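Peptidoglycan-recognition protein LB (Drosophila melanogaster, PDB 7NSZ) hydrolyses the amide bond between N-acetylmuramoyl and L-amino acid residues of bacterial peptidoglycan, using one zinc ion, and so degrades this material in innate immunity. Local coordinates at residues I42-Y47 against T160-G165; S21-R26 against S61-Q66; E32-P37 against G95-G100; K150-R155 against H176-N181. The protein carries 1 engineered substitution. All blocks are in the same frame, centred on the assembly; numbering follows the deposited sequence.

Contact 1 of 4, residues I42-Y47 against T160-G165. With ZN (zinc ion), chain B.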
loop_
_atom_site.group_PDB
_atom_site.type_symbol
_atom_site.label_atom_id
_atom_site.label_comp_id
_atom_site.label_asym_id
_atom_site.label_seq_id
_atom_site.Cartn_x
_atom_site.Cartn_y
_atom_site.Cartn_z
ATOM N N ILE A 42 2.847 -3.119 5.201
ATOM C CA ILE A 42 3.115 -4.130 4.141
ATOM C C ILE A 42 3.175 -3.410 2.819
ATOM O O ILE A 42 2.227 -2.708 2.413
ATOM C CB ILE A 42 2.057 -5.227 4.064
ATOM C CG1 ILE A 42 1.626 -5.740 5.422
ATOM C CG2 ILE A 42 2.465 -6.330 3.121
ATOM C CD1 ILE A 42 2.686 -6.357 6.206
ATOM N N ILE A 43 4.257 -3.608 2.094
ATOM C CA ILE A 43 4.475 -3.001 0.768
ATOM C C ILE A 43 4.114 -3.956 -0.345
ATOM O O ILE A 43 4.474 -5.152 -0.290
ATOM C CB ILE A 43 5.940 -2.522 0.604
ATOM C CG1 ILE A 43 6.358 -1.579 1.724
ATOM C CG2 ILE A 43 6.168 -1.933 -0.752
ATOM C CD1 ILE A 43 5.527 -0.329 1.853
ATOM N N HIS A 44 3.427 -3.441 -1.337
ATOM C CA HIS A 44 2.964 -4.132 -2.556
ATOM C C HIS A 44 3.381 -3.377 -3.788
ATOM O O HIS A 44 3.596 -2.135 -3.735
ATOM C CB HIS A 44 1.411 -4.276 -2.538
ATOM C CG HIS A 44 0.876 -4.897 -1.309
ATOM N ND1 HIS A 44 0.605 -6.264 -1.304
ATOM C CD2 HIS A 44 0.466 -4.446 -0.121
ATOM C CE1 HIS A 44 0.082 -6.603 -0.175
ATOM N NE2 HIS A 44 -0.022 -5.518 0.622
ATOM N N HIS A 45 3.387 -4.076 -4.937
ATOM C CA HIS A 45 3.269 -3.447 -6.251
ATOM C C HIS A 45 1.924 -3.849 -6.845
ATOM O O HIS A 45 1.285 -4.807 -6.379
ATOM C CB HIS A 45 4.437 -3.697 -7.230
ATOM C CG HIS A 45 4.465 -5.064 -7.819
ATOM N ND1 HIS A 45 5.313 -5.301 -8.882
ATOM C CD2 HIS A 45 3.887 -6.225 -7.502
ATOM C CE1 HIS A 45 5.198 -6.570 -9.199
ATOM N NE2 HIS A 45 4.411 -7.166 -8.373
ATOM N N SER A 46 1.485 -3.117 -7.850
ATOM C CA SER A 46 0.188 -3.463 -8.463
ATOM C C SER A 46 0.363 -4.507 -9.566
ATOM O O SER A 46 -0.591 -5.278 -9.803
ATOM C CB SER A 46 -0.555 -2.252 -9.011
ATOM O OG SER A 46 0.188 -1.576 -10.015
ATOM N N TYR A 47 1.510 -4.499 -10.232
ATOM C CA TYR A 47 1.860 -5.292 -11.461
ATOM C C TYR A 47 1.095 -4.769 -12.684
ATOM O O TYR A 47 1.723 -4.301 -13.625
ATOM C CB TYR A 47 1.711 -6.798 -11.222
ATOM C CG TYR A 47 1.992 -7.594 -12.464
ATOM C CD1 TYR A 47 3.258 -7.600 -13.031
ATOM C CD2 TYR A 47 0.943 -8.136 -13.186
ATOM C CE1 TYR A 47 3.485 -8.223 -14.249
ATOM C CE2 TYR A 47 1.154 -8.775 -14.402
ATOM C CZ TYR A 47 2.429 -8.789 -14.940
ATOM O OH TYR A 47 2.660 -9.439 -16.124
ATOM N N THR A 160 3.944 -15.228 -2.946
ATOM C CA THR A 160 3.785 -14.229 -4.024
ATOM C C THR A 160 5.148 -13.624 -4.327
ATOM O O THR A 160 5.967 -13.612 -3.403
ATOM C CB THR A 160 2.831 -13.089 -3.614
ATOM O OG1 THR A 160 2.709 -12.234 -4.723
ATOM C CG2 THR A 160 3.292 -12.239 -2.458
ATOM N N GLU A 161 5.336 -13.104 -5.514
ATOM C CA GLU A 161 6.482 -12.283 -5.967
ATOM C C GLU A 161 6.372 -10.818 -5.490
ATOM O O GLU A 161 7.389 -10.142 -5.370
ATOM C CB GLU A 161 6.451 -12.333 -7.482
ATOM C CG GLU A 161 7.564 -11.626 -8.195
ATOM C CD GLU A 161 7.777 -12.176 -9.599
ATOM O OE1 GLU A 161 8.793 -11.836 -10.227
ATOM O OE2 GLU A 161 6.907 -12.934 -10.080
ATOM N N CYS A 162 5.139 -10.368 -5.276
ATOM C CA CYS A 162 4.866 -8.982 -4.799
ATOM C C CYS A 162 5.767 -8.666 -3.606
ATOM O O CYS A 162 5.847 -9.429 -2.641
ATOM C CB CYS A 162 3.394 -8.878 -4.446
ATOM S SG CYS A 162 2.968 -7.230 -3.883
ATOM N N PRO A 163 6.421 -7.473 -3.535
ATOM C CA PRO A 163 6.264 -6.309 -4.422
ATOM C C PRO A 163 7.222 -6.171 -5.611
ATOM O O PRO A 163 7.451 -5.111 -6.092
ATOM C CB PRO A 163 6.508 -5.145 -3.429
ATOM C CG PRO A 163 7.627 -5.695 -2.521
ATOM C CD PRO A 163 7.174 -7.129 -2.310
ATOM N N GLY A 164 7.697 -7.328 -6.101
ATOM C CA GLY A 164 8.728 -7.378 -7.157
ATOM C C GLY A 164 10.095 -7.426 -6.523
ATOM O O GLY A 164 10.331 -6.793 -5.531
ATOM N N GLY A 165 11.015 -8.188 -7.115
ATOM C CA GLY A 165 12.356 -8.333 -6.554
ATOM C C GLY A 165 13.077 -7.011 -6.403
ATOM O O GLY A 165 13.720 -6.849 -5.387
HETATM ZN ZN ZN B . 0.992 -7.615 -2.826
#
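The imidazole of His-45 lies between two pieces of backbone. Over one face come Pro-163 O, toward the rim and 3.4 Å from His-45 CG, and Gly-164 N, above the ring centre; Tyr-47 N is on the opposite face, again toward the rim. The neighbouring ring, His-44, meets Cys-162 SG at its edge, near its plane. These contacts belong to the zinc site of the amidase fold: His-44 ND1 binds the zinc ion at 2.1 Å and Cys-162 SG binds it at 2.3 Å, with His-154 as third protein ligand. A second bond reaches the same sulfur, since His-45 N donates to Cys-162 SG at 3.4 Å with 152° at the hydrogen. The sulfur thus links the end of strand 38-45 to the loop 160-165 by both a metal bond and a hydrogen bond from a backbone N-H. With CG of His-45 between its backbone N and carbonyl carbon (chi1 74°), the ring root is set against the Pro-163 carbonyl, while ND1 is hydrogen-bonded to Trp-119 N. An alanine at His-45 would probably uncover the Pro-163 to Gly-164 peptide and leave Trp-119 N without its mate, though the backbone bond to sulfur needs no ring. Cys-162 is held by an ST turn, its N bonding Thr-160 OG1 at 3.1 Å. A cis peptide precedes Pro-163, whose CB packs 3.6 Å from His-44 C. His-44 NE2 is hydrogen-bonded to His-102 ND1, and its ring also meets Phe-80, an engineered residue at a position considered essential for coordinating the zinc hydrate.

Contact 2 of 4, residues S21-R26 against S61-Q66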
loop_
_atom_site.group_PDB
_atom_site.type_symbol
_atom_site.label_atom_id
_atom_site.label_comp_id
_atom_site.label_asym_id
_atom_site.label_seq_id
_atom_site.Cartn_x
_atom_site.Cartn_y
_atom_site.Cartn_z
ATOM N N SER A 21 -12.638 10.744 -2.918
ATOM C CA SER A 21 -13.466 11.547 -3.875
ATOM C C SER A 21 -12.553 12.181 -4.928
ATOM O O SER A 21 -12.942 12.272 -6.107
ATOM C CB SER A 21 -14.314 12.559 -3.163
ATOM O OG SER A 21 -13.514 13.412 -2.386
ATOM N N ASP A 22 -11.342 12.518 -4.539
ATOM C CA ASP A 22 -10.348 13.120 -5.458
ATOM C C ASP A 22 -10.090 12.204 -6.636
ATOM O O ASP A 22 -9.820 12.745 -7.715
ATOM C CB ASP A 22 -9.039 13.501 -4.760
ATOM C CG ASP A 22 -9.087 14.693 -3.825
ATOM O OD1 ASP A 22 -10.040 15.553 -3.979
ATOM O OD2 ASP A 22 -8.157 14.827 -2.995
ATOM N N TRP A 23 -10.101 10.876 -6.489
ATOM C CA TRP A 23 -9.843 9.961 -7.622
ATOM C C TRP A 23 -11.127 9.336 -8.136
ATOM O O TRP A 23 -11.054 8.450 -8.938
ATOM C CB TRP A 23 -8.713 8.951 -7.306
ATOM C CG TRP A 23 -8.860 8.059 -6.096
ATOM C CD1 TRP A 23 -8.325 8.295 -4.857
ATOM C CD2 TRP A 23 -9.421 6.741 -6.067
ATOM N NE1 TRP A 23 -8.537 7.207 -4.049
ATOM C CE2 TRP A 23 -9.243 6.263 -4.737
ATOM C CE3 TRP A 23 -10.088 5.933 -6.994
ATOM C CZ2 TRP A 23 -9.656 4.990 -4.364
ATOM C CZ3 TRP A 23 -10.529 4.695 -6.586
ATOM C CH2 TRP A 23 -10.275 4.223 -5.301
ATOM N N GLY A 24 -12.275 9.765 -7.611
ATOM C CA GLY A 24 -13.574 9.304 -8.127
ATOM C C GLY A 24 -13.917 7.889 -7.692
ATOM O O GLY A 24 -14.571 7.155 -8.465
ATOM N N ALA A 25 -13.541 7.508 -6.470
ATOM C CA ALA A 25 -13.769 6.160 -5.937
ATOM C C ALA A 25 -15.270 5.898 -5.856
ATOM O O ALA A 25 -15.998 6.811 -5.488
ATOM C CB ALA A 25 -13.160 6.050 -4.572
ATOM N N ARG A 26 -15.651 4.672 -6.063
ATOM C CA ARG A 26 -16.970 4.142 -5.671
ATOM C C ARG A 26 -16.970 4.008 -4.150
ATOM O O ARG A 26 -15.850 3.782 -3.570
ATOM C CB ARG A 26 -17.120 2.775 -6.345
ATOM C CG ARG A 26 -18.422 1.990 -6.166
ATOM C CD ARG A 26 -18.432 0.697 -6.975
ATOM N NE ARG A 26 -18.136 1.009 -8.357
ATOM C CZ ARG A 26 -17.029 0.757 -9.050
ATOM N NH1 ARG A 26 -16.022 0.039 -8.605
ATOM N NH2 ARG A 26 -16.929 1.245 -10.277
ATOM N N SER A 61 -5.842 4.578 -12.597
ATOM C CA SER A 61 -5.232 3.310 -12.149
ATOM C C SER A 61 -5.870 2.919 -10.813
ATOM O O SER A 61 -6.095 1.738 -10.598
ATOM C CB SER A 61 -3.731 3.408 -12.015
ATOM O OG SER A 61 -3.074 3.717 -13.228
ATOM N N MET A 62 -6.091 3.872 -9.907
ATOM C CA MET A 62 -6.786 3.587 -8.644
ATOM C C MET A 62 -8.194 3.060 -8.955
ATOM O O MET A 62 -8.605 2.056 -8.362
ATOM C CB MET A 62 -6.874 4.841 -7.768
ATOM C CG MET A 62 -5.534 5.271 -7.175
ATOM S SD MET A 62 -4.844 4.081 -6.001
ATOM C CE MET A 62 -6.042 4.112 -4.692
ATOM N N ARG A 63 -8.924 3.687 -9.880
ATOM C CA ARG A 63 -10.273 3.179 -10.246
ATOM C C ARG A 63 -10.156 1.800 -10.868
ATOM O O ARG A 63 -11.043 0.950 -10.624
ATOM C CB ARG A 63 -10.990 4.160 -11.173
ATOM C CG ARG A 63 -11.338 5.459 -10.482
ATOM C CD ARG A 63 -12.268 6.378 -11.279
ATOM N NE ARG A 63 -11.733 6.712 -12.593
ATOM C CZ ARG A 63 -11.025 7.805 -12.831
ATOM N NH1 ARG A 63 -10.625 8.576 -11.847
ATOM N NH2 ARG A 63 -10.627 8.079 -14.061
ATOM N N ASP A 64 -9.179 1.572 -11.704
ATOM C CA ASP A 64 -9.017 0.232 -12.300
ATOM C C ASP A 64 -8.810 -0.836 -11.218
ATOM O O ASP A 64 -9.369 -1.974 -11.313
ATOM C CB ASP A 64 -7.892 0.281 -13.332
ATOM C CG ASP A 64 -8.241 1.012 -14.623
ATOM O OD1 ASP A 64 -9.418 1.328 -14.833
ATOM O OD2 ASP A 64 -7.301 1.300 -15.373
ATOM N N MET A 65 -7.952 -0.600 -10.242
ATOM C CA MET A 65 -7.766 -1.566 -9.129
ATOM C C MET A 65 -9.055 -1.701 -8.344
ATOM O O MET A 65 -9.417 -2.860 -8.009
ATOM C CB MET A 65 -6.621 -1.128 -8.211
ATOM C CG MET A 65 -5.262 -1.207 -8.893
ATOM S SD MET A 65 -3.862 -0.903 -7.770
ATOM C CE MET A 65 -4.027 0.857 -7.557
ATOM N N GLN A 66 -9.687 -0.595 -8.021
ATOM C CA GLN A 66 -10.960 -0.708 -7.269
ATOM C C GLN A 66 -11.979 -1.543 -8.053
ATOM O O GLN A 66 -12.680 -2.347 -7.412
ATOM C CB GLN A 66 -11.532 0.655 -6.934
ATOM C CG GLN A 66 -12.693 0.542 -5.981
ATOM C CD GLN A 66 -13.426 1.831 -5.728
ATOM O OE1 GLN A 66 -13.640 2.608 -6.658
ATOM N NE2 GLN A 66 -13.819 2.026 -4.479
#
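Arg-26 O takes two donors, Gln-66 NE2 at 2.8 Å and Arg-20 NH2. The side-chain amide of Gln-66 bonds the backbone of Arg-26 twice: Arg-26 N donates to Gln-66 OE1 at 2.9 Å, in the carbonyl plane and on a lone pair, whereas NE2 approaches Arg-26 O tilted 32° from that oxygen's carbonyl plane. A further bond from NE2 to Asp-77 OD1 also holds the amide against rotation. Gln-66 reaches the loop because its CG is anti to the backbone N (chi1 -171°) and the chain stays extended beyond it. Next to this pair, the indole of Trp-23 is covered on both faces: Ala-25 CB lies over one, Met-62 CB over the other in a CH-pi contact, 3.5 Å from Trp-23 CE3. Met-62 bends twice, so that its CE comes back to Trp-23 CZ2 at 3.7 Å, and its sulfur makes an oblique Met-aromatic contact. At the indole edge, in plane, sits Arg-63 CG, 3.7 Å from Trp-23 CE3. Arg-63 NH1 then bonds Trp-23 O at 2.9 Å; the oxygen lies in the guanidinium plane, but the donor stands above the carbonyl plane. An alanine in place of Trp-23 would probably open a gap against Met-62 CB and CE and leave Thr-92 O without the indole N-H. Arg-26 NH1 forms a salt bridge with Asp-67, one turn on from Arg-63, and bonds Gln-70, one turn on from Gln-66. The loop after strand 17-18 is thereby packed against helix 55-72, and the Trp-23 NE1 bond to Thr-92 O ties it to the end of strand 90-92.

Contact 3 of 4, residues E32-P37 against G95-G100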
loop_
_atom_site.group_PDB
_atom_site.type_symbol
_atom_site.label_atom_id
_atom_site.label_comp_id
_atom_site.label_asym_id
_atom_site.label_seq_id
_atom_site.Cartn_x
_atom_site.Cartn_y
_atom_site.Cartn_z
ATOM N N GLU A 32 -15.020 -2.299 7.782
ATOM C CA GLU A 32 -14.675 -2.933 9.079
ATOM C C GLU A 32 -13.450 -2.217 9.631
ATOM O O GLU A 32 -12.512 -1.928 8.858
ATOM C CB GLU A 32 -14.424 -4.430 8.918
ATOM C CG GLU A 32 -15.501 -5.187 8.149
ATOM C CD GLU A 32 -15.204 -6.667 8.018
ATOM O OE1 GLU A 32 -14.697 -7.098 6.953
ATOM O OE2 GLU A 32 -15.466 -7.397 9.009
ATOM N N HIS A 33 -13.425 -1.900 10.909
ATOM C CA HIS A 33 -12.339 -1.167 11.555
ATOM C C HIS A 33 -11.502 -2.089 12.409
ATOM O O HIS A 33 -11.931 -3.172 12.800
ATOM C CB HIS A 33 -12.862 -0.003 12.367
ATOM C CG HIS A 33 -13.601 0.986 11.540
ATOM N ND1 HIS A 33 -12.995 2.101 10.998
ATOM C CD2 HIS A 33 -14.895 1.000 11.146
ATOM C CE1 HIS A 33 -13.905 2.775 10.306
ATOM N NE2 HIS A 33 -15.066 2.126 10.389
ATOM N N PHE A 34 -10.280 -1.659 12.644
ATOM C CA PHE A 34 -9.434 -2.196 13.726
ATOM C C PHE A 34 -8.989 -1.028 14.589
ATOM O O PHE A 34 -9.015 0.123 14.182
ATOM C CB PHE A 34 -8.297 -3.037 13.130
ATOM C CG PHE A 34 -7.210 -2.316 12.365
ATOM C CD1 PHE A 34 -6.161 -1.751 13.069
ATOM C CD2 PHE A 34 -7.188 -2.289 10.979
ATOM C CE1 PHE A 34 -5.121 -1.150 12.390
ATOM C CE2 PHE A 34 -6.136 -1.690 10.299
ATOM C CZ PHE A 34 -5.121 -1.119 11.013
ATOM N N GLN A 35 -8.545 -1.353 15.795
ATOM C CA GLN A 35 -8.268 -0.340 16.827
ATOM C C GLN A 35 -6.751 -0.223 17.010
ATOM O O GLN A 35 -6.030 -1.221 16.795
ATOM C CB GLN A 35 -9.035 -0.697 18.116
ATOM C CG GLN A 35 -10.548 -0.536 18.000
ATOM C CD GLN A 35 -11.222 -1.630 17.211
ATOM O OE1 GLN A 35 -11.062 -2.826 17.484
ATOM N NE2 GLN A 35 -12.008 -1.233 16.215
ATOM N N GLY A 36 -6.332 0.963 17.449
ATOM C CA GLY A 36 -4.971 1.246 17.944
ATOM C C GLY A 36 -4.029 1.386 16.759
ATOM O O GLY A 36 -4.406 1.154 15.586
ATOM N N PRO A 37 -2.770 1.774 17.007
ATOM C CA PRO A 37 -1.827 2.016 15.922
ATOM C C PRO A 37 -1.449 0.703 15.245
ATOM O O PRO A 37 -1.288 -0.306 15.871
ATOM C CB PRO A 37 -0.620 2.647 16.599
ATOM C CG PRO A 37 -0.684 2.122 17.995
ATOM C CD PRO A 37 -2.156 1.999 18.318
ATOM N N GLY A 95 -7.702 3.376 3.754
ATOM C CA GLY A 95 -7.274 4.331 4.786
ATOM C C GLY A 95 -6.805 3.652 6.043
ATOM O O GLY A 95 -6.705 2.428 6.131
ATOM N N PHE A 96 -6.417 4.477 7.000
ATOM C CA PHE A 96 -5.884 3.988 8.283
ATOM C C PHE A 96 -6.975 3.350 9.147
ATOM O O PHE A 96 -8.114 3.807 9.139
ATOM C CB PHE A 96 -5.237 5.125 9.059
ATOM C CG PHE A 96 -4.001 5.697 8.415
ATOM C CD1 PHE A 96 -3.944 7.009 8.015
ATOM C CD2 PHE A 96 -2.868 4.932 8.378
ATOM C CE1 PHE A 96 -2.761 7.513 7.493
ATOM C CE2 PHE A 96 -1.672 5.428 7.862
ATOM C CZ PHE A 96 -1.632 6.725 7.412
ATOM N N ASN A 97 -6.642 2.271 9.821
ATOM C CA ASN A 97 -7.485 1.595 10.836
ATOM C C ASN A 97 -8.719 0.998 10.182
ATOM O O ASN A 97 -9.706 0.739 10.890
ATOM C CB ASN A 97 -7.851 2.538 11.986
ATOM C CG ASN A 97 -6.696 2.702 12.939
ATOM O OD1 ASN A 97 -5.823 3.509 12.696
ATOM N ND2 ASN A 97 -6.662 1.867 13.971
ATOM N N VAL A 98 -8.642 0.669 8.919
ATOM C CA VAL A 98 -9.713 -0.071 8.210
ATOM C C VAL A 98 -9.138 -1.406 7.808
ATOM O O VAL A 98 -7.972 -1.492 7.260
ATOM C CB VAL A 98 -10.290 0.665 6.991
ATOM C CG1 VAL A 98 -11.183 -0.192 6.137
ATOM C CG2 VAL A 98 -10.987 1.926 7.439
ATOM N N ILE A 99 -9.813 -2.495 8.061
ATOM C CA ILE A 99 -9.340 -3.840 7.730
ATOM C C ILE A 99 -9.208 -3.925 6.220
ATOM O O ILE A 99 -10.175 -3.642 5.478
ATOM C CB ILE A 99 -10.290 -4.917 8.286
ATOM C CG1 ILE A 99 -10.351 -4.812 9.821
ATOM C CG2 ILE A 99 -9.838 -6.284 7.828
ATOM C CD1 ILE A 99 -11.192 -5.872 10.514
ATOM N N GLY A 100 -8.037 -4.337 5.758
ATOM C CA GLY A 100 -7.708 -4.425 4.329
ATOM C C GLY A 100 -8.028 -5.766 3.729
ATOM O O GLY A 100 -8.602 -6.638 4.430
HETATM O O HOH W 1 -13.038 -3.047 5.615
#
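Asn-97 ND2 makes two hydrogen bonds with Phe-34 and Gly-36: it reaches Phe-34 O at 2.9 Å, nearly straight at 171°, and Gly-36 O at 2.9 Å. Together the two bonds hold the rotation of the amide. The Phe-34 ring turns one face to Asn-97 CA, a CH-pi contact with CA 3.6 Å from Phe-34 CZ, and meets Val-98 O at its edge, near the plane. Backbone bonds run alongside. Phe-34 N donates to Asn-97 O at 3.0 Å and Ile-99 N to Glu-32 O at 2.9 Å, making His-33 and Val-98 a non-hydrogen-bonded antiparallel pair in a single bridge. Farther out, Ile-99 CD1 rests on Glu-32 CB at 3.9 Å, and a water accepts from Glu-32 N and probably donates to Ile-99 O, bridging the two segments. What presents Asn-97 is a type II turn from Gly-95 to Val-98, where Asn-97 takes a positive phi of 66°. Arg-94 NH1 also bonds Ile-99 O. The contact joins the loop leading into strand 38-45 to the loop that follows strand 90-92; Phe-96 stacks on Tyr-144, and Phe-96 and Pro-37 touch Ile-145 and Asp-146, respectively, of strand 145-146.

Contact 4 of 4, residues K150-R155 against H176-N181. With ZN (zinc ion), chain B.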
loop_
_atom_site.group_PDB
_atom_site.type_symbol
_atom_site.label_atom_id
_atom_site.label_comp_id
_atom_site.label_asym_id
_atom_site.label_seq_id
_atom_site.Cartn_x
_atom_site.Cartn_y
_atom_site.Cartn_z
ATOM N N LYS A 150 6.845 -2.755 12.214
ATOM C CA LYS A 150 7.668 -3.638 11.369
ATOM C C LYS A 150 7.272 -3.459 9.911
ATOM O O LYS A 150 6.033 -3.491 9.605
ATOM C CB LYS A 150 7.552 -5.100 11.764
ATOM C CG LYS A 150 8.215 -5.374 13.105
ATOM C CD LYS A 150 7.918 -6.744 13.667
ATOM C CE LYS A 150 8.514 -6.905 15.043
ATOM N NZ LYS A 150 7.572 -6.459 16.102
ATOM N N LEU A 151 8.235 -3.283 9.039
ATOM C CA LEU A 151 8.051 -3.125 7.587
ATOM C C LEU A 151 8.297 -4.463 6.889
ATOM O O LEU A 151 9.411 -5.057 7.078
ATOM C CB LEU A 151 8.987 -2.012 7.071
ATOM C CG LEU A 151 8.936 -1.770 5.572
ATOM C CD1 LEU A 151 7.667 -0.990 5.222
ATOM C CD2 LEU A 151 10.177 -1.016 5.145
ATOM N N LEU A 152 7.345 -4.888 6.043
ATOM C CA LEU A 152 7.443 -6.175 5.306
ATOM C C LEU A 152 7.012 -5.992 3.865
ATOM O O LEU A 152 6.284 -5.053 3.559
ATOM C CB LEU A 152 6.505 -7.208 5.937
ATOM C CG LEU A 152 6.698 -7.535 7.393
ATOM C CD1 LEU A 152 5.499 -8.354 7.902
ATOM C CD2 LEU A 152 8.006 -8.292 7.631
ATOM N N GLY A 153 7.493 -6.807 2.963
ATOM C CA GLY A 153 6.877 -6.979 1.659
ATOM C C GLY A 153 5.869 -8.108 1.718
ATOM O O GLY A 153 5.969 -9.028 2.534
ATOM N N HIS A 154 4.894 -8.044 0.842
ATOM C CA HIS A 154 3.868 -9.102 0.732
ATOM C C HIS A 154 4.466 -10.504 0.639
ATOM O O HIS A 154 3.955 -11.388 1.313
ATOM C CB HIS A 154 2.999 -8.758 -0.452
ATOM C CG HIS A 154 1.733 -9.532 -0.613
ATOM N ND1 HIS A 154 0.894 -9.321 -1.664
ATOM C CD2 HIS A 154 1.226 -10.601 0.029
ATOM C CE1 HIS A 154 -0.097 -10.189 -1.618
ATOM N NE2 HIS A 154 0.043 -10.948 -0.580
ATOM N N ARG A 155 5.557 -10.645 -0.107
ATOM C CA ARG A 155 6.186 -11.975 -0.336
ATOM C C ARG A 155 6.645 -12.564 0.996
ATOM O O ARG A 155 6.918 -13.785 0.986
ATOM C CB ARG A 155 7.345 -11.830 -1.310
ATOM C CG ARG A 155 8.450 -10.910 -0.846
ATOM C CD ARG A 155 9.766 -11.086 -1.605
ATOM N NE ARG A 155 9.557 -10.794 -3.010
ATOM C CZ ARG A 155 10.469 -10.984 -3.963
ATOM N NH1 ARG A 155 11.686 -11.361 -3.610
ATOM N NH2 ARG A 155 10.198 -10.759 -5.222
ATOM N N HIS A 176 13.133 -0.026 9.715
ATOM C CA HIS A 176 12.094 -0.894 10.316
ATOM C C HIS A 176 11.880 -2.171 9.492
ATOM O O HIS A 176 11.059 -2.987 9.923
ATOM C CB HIS A 176 10.760 -0.146 10.503
ATOM C CG HIS A 176 10.815 0.963 11.499
ATOM N ND1 HIS A 176 10.108 0.914 12.656
ATOM C CD2 HIS A 176 11.495 2.136 11.501
ATOM C CE1 HIS A 176 10.348 2.039 13.358
ATOM N NE2 HIS A 176 11.195 2.780 12.660
ATOM N N PHE A 177 12.575 -2.372 8.391
ATOM C CA PHE A 177 12.483 -3.634 7.632
ATOM C C PHE A 177 12.906 -4.773 8.536
ATOM O O PHE A 177 13.889 -4.639 9.304
ATOM C CB PHE A 177 13.371 -3.580 6.401
ATOM C CG PHE A 177 13.307 -4.870 5.636
ATOM C CD1 PHE A 177 12.215 -5.187 4.828
ATOM C CD2 PHE A 177 14.343 -5.792 5.751
ATOM C CE1 PHE A 177 12.140 -6.418 4.200
ATOM C CE2 PHE A 177 14.256 -7.019 5.103
ATOM C CZ PHE A 177 13.179 -7.309 4.302
ATOM N N THR A 178 12.192 -5.872 8.470
ATOM C CA THR A 178 12.571 -7.050 9.255
ATOM C C THR A 178 12.185 -8.334 8.554
ATOM O O THR A 178 11.475 -8.335 7.544
ATOM C CB THR A 178 11.949 -6.995 10.648
ATOM O OG1 THR A 178 12.543 -7.969 11.511
ATOM C CG2 THR A 178 10.451 -7.201 10.627
ATOM N N HIS A 179 12.761 -9.436 9.039
ATOM C CA HIS A 179 12.396 -10.806 8.624
ATOM C C HIS A 179 11.615 -11.487 9.738
ATOM O O HIS A 179 12.015 -11.453 10.893
ATOM C CB HIS A 179 13.618 -11.622 8.199
ATOM C CG HIS A 179 14.157 -11.236 6.886
ATOM N ND1 HIS A 179 13.737 -11.759 5.703
ATOM C CD2 HIS A 179 15.107 -10.330 6.585
ATOM C CE1 HIS A 179 14.449 -11.231 4.715
ATOM N NE2 HIS A 179 15.286 -10.318 5.247
ATOM N N ILE A 180 10.487 -12.104 9.362
ATOM C CA ILE A 180 9.626 -12.880 10.276
ATOM C C ILE A 180 10.456 -13.986 10.973
ATOM O O ILE A 180 10.327 -14.118 12.182
ATOM C CB ILE A 180 8.401 -13.460 9.527
ATOM C CG1 ILE A 180 7.511 -12.361 8.917
ATOM C CG2 ILE A 180 7.630 -14.385 10.463
ATOM C CD1 ILE A 180 6.864 -11.503 9.927
ATOM N N ASN A 181 11.343 -14.646 10.253
ATOM C CA ASN A 181 12.101 -15.778 10.848
ATOM C C ASN A 181 13.276 -15.287 11.676
ATOM O O ASN A 181 13.990 -16.168 12.219
ATOM C CB ASN A 181 12.445 -16.823 9.796
ATOM C CG ASN A 181 13.277 -16.309 8.667
ATOM O OD1 ASN A 181 13.820 -15.190 8.743
ATOM N ND2 ASN A 181 13.426 -17.108 7.621
HETATM ZN ZN ZN B . 0.992 -7.615 -2.826
#
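Leu-151 and Phe-177 are bridged by two backbone hydrogen bonds. Leu-151 N donates to His-176 O at 3.0 Å, almost straight at 172°, and Thr-178 N donates to Leu-151 O at 3.2 Å, the pattern of a parallel bridge. The same Leu-151 O also receives a CA-H...O contact from Phe-177 CA at 3.4 Å. Among the apolar contacts, Thr-178 CG2 packs on Lys-150 CB at 3.8 Å and, side by side, on Leu-152 CD2 at 4.0 Å. Leu-152 CD1 then meets Ile-180 CD1 at 4.0 Å, their side chains crossing at about a right angle. Outside the pair, Gln-156 NE2 bonds Thr-178 O, and the His-176 ring stacks on Tyr-149 while ND1 bonds Tyr-149 O. Residues 179-181 bind the sulfonate of a buffer molecule, probably from the crystallisation liquor. Metal coordination is the last kind: His-154 ND1 holds the zinc ion at 2.1 Å. The segment after helix 165-171 thus adds a single bridge to an outermost strand, 149-153, of the mixed amidase sheet, a strand that delivers a zinc ligand just past its end.

How the contacts relate
Contacts 1 and 4 share the zinc ion and the sheet: strands 38-45 and 149-153 are neighbours there, the centres of the two contacts are 13 Å apart, and Glu-161 O lies 2.9 Å from Arg-155 NH2. Contact 2, about 20 Å from contact 1 between centres, is on helix 55-72, which follows strand 38-45; Ser-46 CB and Met-65 SD touch between them at 3.8 Å. Contact 3 lies across the chain's centre from contact 1, about 21 Å between centres, and touches none of the others. Along the chain contacts 1, 2 and 3 alternate; contact 4 opens after 2 and 3 close, and its segments alternate with those of contact 1. Contacts 1 and 4 bring the zinc ligands together, while contacts 2 and 3 tie loops to the fold away from the metal.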